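Local coordinates for protein diol-dehydratase (Roseburia inulinivorans, PDB 5I2A) that probably acts as a B12-independent glycyl radical lyase that dehydrates 1,2-propanediol in this gut bacterium, at residues Ile67-Glu72 against Ser77-Pro82. Numbering follows the deposited sequence.
Sequences IIRPEE and STTIAP
R69 leaves its backbone with CG anti to the carbonyl carbon (chi1 -48°) and runs extended from CG to NE, which carries its guanidinium across to the carbonyls of T79 and I80. It starts a type II beta turn, R69 to E72, within the long irregular connection between helices 49-63 and 94-97 of the pyruvate formate lyase-like fold, and the contact ties two parts of that connection together. NH1 of R69 donates to I80 O at 2.8 Å with an N-H...O angle of 157°, while its NH2 reaches T79 O, also at 2.8 Å, in a more bent bond. Both oxygens sit at the guanidinium edge, tilted slightly from its plane. P82 covers one face, its CA 3.6 Å from R69 NH2, and S77 OG lies over the opposite face without bonding to it. NE is engaged by a salt bridge to D325, a charge likely to steady the buried cation. An alanine in place of R69 removes the guanidinium and would probably leave the carbonyls of T79 and I80 without their donors and the charge of D325 without this mate. Beside the arginine, I67 lays CG2 against S77 CB at 3.7 Å, and CD1 of I80 turns back to meet I67 CB at 4.0 Å. E72 N bonds to R69 O and closes the turn, and E72 OE1, taking R69 N from above the carboxylate plane, braces it; OE2 of E72 forms a salt bridge with K322. A water joins both parts, accepting from S77 OG and donating to I67 O and, at 2.6 Å, to E72 OE1.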
ATOM      1  N   ILE A  67      17.057  -3.929  32.484  1.00 18.79           N
ATOM      2  CA  ILE A  67      17.310  -4.173  33.893  1.00 18.28           C
ATOM      3  C   ILE A  67      17.402  -5.676  34.113  1.00 17.46           C
ATOM      4  O   ILE A  67      16.748  -6.445  33.425  1.00 19.04           O
ATOM      5  CB  ILE A  67      16.207  -3.539  34.785  1.00 20.25           C
ATOM      6  CG1 ILE A  67      16.539  -3.683  36.270  1.00 21.31           C
ATOM      7  CG2 ILE A  67      14.830  -4.150  34.490  1.00 18.96           C
ATOM      8  CD1 ILE A  67      15.637  -2.849  37.175  1.00 19.92           C
ATOM      9  N   ILE A  68      18.255  -6.090  35.039  1.00 17.73           N
ATOM     10  CA  ILE A  68      18.283  -7.470  35.499  1.00 18.96           C
ATOM     11  C   ILE A  68      17.751  -7.467  36.914  1.00 20.18           C
ATOM     12  O   ILE A  68      18.320  -6.813  37.785  1.00 22.55           O
ATOM     13  CB  ILE A  68      19.701  -8.068  35.437  1.00 20.33           C
ATOM     14  CG1 ILE A  68      20.149  -8.153  33.980  1.00 17.69           C
ATOM     15  CG2 ILE A  68      19.758  -9.444  36.133  1.00 16.68           C
ATOM     16  CD1 ILE A  68      21.489  -8.861  33.769  1.00 20.78           C
ATOM     17  N   ARG A  69      16.636  -8.156  37.136  1.00 16.16           N
ATOM     18  CA  ARG A  69      15.961  -8.088  38.423  1.00 17.33           C
ATOM     19  C   ARG A  69      16.691  -9.001  39.418  1.00 17.71           C
ATOM     20  O   ARG A  69      17.396  -9.918  39.001  1.00 18.66           O
ATOM     21  CB  ARG A  69      14.477  -8.472  38.282  1.00 15.48           C
ATOM     22  CG  ARG A  69      13.736  -7.768  37.124  1.00 16.46           C
ATOM     23  CD  ARG A  69      12.233  -7.764  37.385  1.00 18.82           C
ATOM     24  NE  ARG A  69      11.443  -7.230  36.274  1.00 14.03           N
ATOM     25  CZ  ARG A  69      11.342  -5.938  35.977  1.00 19.43           C
ATOM     26  NH1 ARG A  69      12.005  -5.020  36.687  1.00 14.42           N
ATOM     27  NH2 ARG A  69      10.592  -5.559  34.957  1.00 15.52           N
ATOM     28  N   PRO A  70      16.543  -8.735  40.729  1.00 17.57           N
ATOM     29  CA  PRO A  70      17.273  -9.523  41.732  1.00 18.89           C
ATOM     30  C   PRO A  70      17.069 -11.025  41.552  1.00 21.26           C
ATOM     31  O   PRO A  70      15.929 -11.479  41.429  1.00 22.43           O
ATOM     32  CB  PRO A  70      16.679  -9.034  43.061  1.00 23.66           C
ATOM     33  CG  PRO A  70      16.243  -7.623  42.768  1.00 20.11           C
ATOM     34  CD  PRO A  70      15.727  -7.672  41.346  1.00 16.82           C
ATOM     35  N   GLU A  71      18.180 -11.752  41.452  1.00 18.28           N
ATOM     36  CA  GLU A  71      18.204 -13.216  41.420  1.00 17.81           C
ATOM     37  C   GLU A  71      17.725 -13.848  40.112  1.00 21.12           C
ATOM     38  O   GLU A  71      17.671 -15.071  40.010  1.00 18.42           O
ATOM     39  CB  GLU A  71      17.380 -13.793  42.581  1.00 18.83           C
ATOM     40  CG  GLU A  71      17.909 -13.413  43.968  1.00 25.27           C
ATOM     41  CD  GLU A  71      17.302 -14.256  45.074  1.00 21.98           C
ATOM     42  OE1 GLU A  71      17.747 -15.400  45.258  1.00 28.20           O
ATOM     43  OE2 GLU A  71      16.375 -13.778  45.748  1.00 24.73           O
ATOM     44  N   GLU A  72      17.381 -13.035  39.116  1.00 20.43           N
ATOM     45  CA  GLU A  72      16.963 -13.594  37.831  1.00 19.28           C
ATOM     46  C   GLU A  72      18.052 -14.487  37.251  1.00 17.25           C
ATOM     47  O   GLU A  72      19.227 -14.143  37.296  1.00 19.28           O
ATOM     48  CB  GLU A  72      16.609 -12.477  36.836  1.00 16.37           C
ATOM     49  CG  GLU A  72      15.205 -11.933  37.002  1.00 18.56           C
ATOM     50  CD  GLU A  72      14.808 -10.970  35.890  1.00 22.55           C
ATOM     51  OE1 GLU A  72      15.711 -10.322  35.315  1.00 19.41           O
ATOM     52  OE2 GLU A  72      13.594 -10.854  35.614  1.00 17.06           O
ATOM     53  N   SER A  77      13.660  -7.731  30.421  1.00 12.26           N
ATOM     54  CA  SER A  77      12.534  -7.004  30.973  1.00 14.65           C
ATOM     55  C   SER A  77      12.194  -5.869  30.030  1.00 15.04           C
ATOM     56  O   SER A  77      13.088  -5.190  29.539  1.00 15.69           O
ATOM     57  CB  SER A  77      12.849  -6.446  32.373  1.00 14.58           C
ATOM     58  OG  SER A  77      12.997  -7.476  33.342  1.00 17.06           O
ATOM     59  N   THR A  78      10.907  -5.657  29.796  1.00 15.87           N
ATOM     60  CA  THR A  78      10.463  -4.653  28.839  1.00 16.42           C
ATOM     61  C   THR A  78      10.217  -3.307  29.538  1.00 16.14           C
ATOM     62  O   THR A  78      10.335  -2.250  28.925  1.00 14.96           O
ATOM     63  CB  THR A  78       9.206  -5.173  28.082  1.00 13.77           C
ATOM     64  OG1 THR A  78       9.603  -6.253  27.234  1.00 12.91           O
ATOM     65  CG2 THR A  78       8.541  -4.087  27.223  1.00 11.26           C
ATOM     66  N   THR A  79       9.919  -3.350  30.833  1.00 14.81           N
ATOM     67  CA  THR A  79       9.787  -2.134  31.627  1.00 15.13           C
ATOM     68  C   THR A  79      10.673  -2.180  32.880  1.00 18.73           C
ATOM     69  O   THR A  79      11.023  -3.244  33.365  1.00 17.45           O
ATOM     70  CB  THR A  79       8.343  -1.904  32.074  1.00 16.49           C
ATOM     71  OG1 THR A  79       7.866  -3.091  32.704  1.00 16.16           O
ATOM     72  CG2 THR A  79       7.447  -1.577  30.875  1.00 14.73           C
ATOM     73  N   ILE A  80      11.021  -1.018  33.411  1.00 19.43           N
ATOM     74  CA  ILE A  80      11.772  -0.986  34.651  1.00 16.47           C
ATOM     75  C   ILE A  80      10.869  -1.494  35.774  1.00 18.14           C
ATOM     76  O   ILE A  80      11.265  -2.362  36.542  1.00 17.10           O
ATOM     77  CB  ILE A  80      12.298   0.405  34.953  1.00 16.92           C
ATOM     78  CG1 ILE A  80      13.267   0.827  33.846  1.00 16.74           C
ATOM     79  CG2 ILE A  80      13.002   0.434  36.327  1.00 19.22           C
ATOM     80  CD1 ILE A  80      14.373  -0.219  33.588  1.00 18.50           C
ATOM     81  N   ALA A  81       9.641  -0.991  35.839  1.00 16.48           N
ATOM     82  CA  ALA A  81       8.679  -1.486  36.821  1.00 15.10           C
ATOM     83  C   ALA A  81       8.211  -2.890  36.460  1.00 16.59           C
ATOM     84  O   ALA A  81       7.743  -3.111  35.358  1.00 18.26           O
ATOM     85  CB  ALA A  81       7.497  -0.555  36.927  1.00 16.24           C
ATOM     86  N   PRO A  82       8.332  -3.844  37.397  1.00 14.79           N
ATOM     87  CA  PRO A  82       7.810  -5.191  37.146  1.00 15.19           C
ATOM     88  C   PRO A  82       6.312  -5.167  36.835  1.00 14.89           C
ATOM     89  O   PRO A  82       5.584  -4.373  37.422  1.00 16.41           O
ATOM     90  CB  PRO A  82       8.091  -5.933  38.453  1.00 17.12           C
ATOM     91  CG  PRO A  82       9.241  -5.142  39.104  1.00 15.52           C
ATOM     92  CD  PRO A  82       8.938  -3.715  38.735  1.00 17.04           C
TER
HETATM   93  O   HOH W   1      15.324  -8.917  33.168  1.00 17.81           O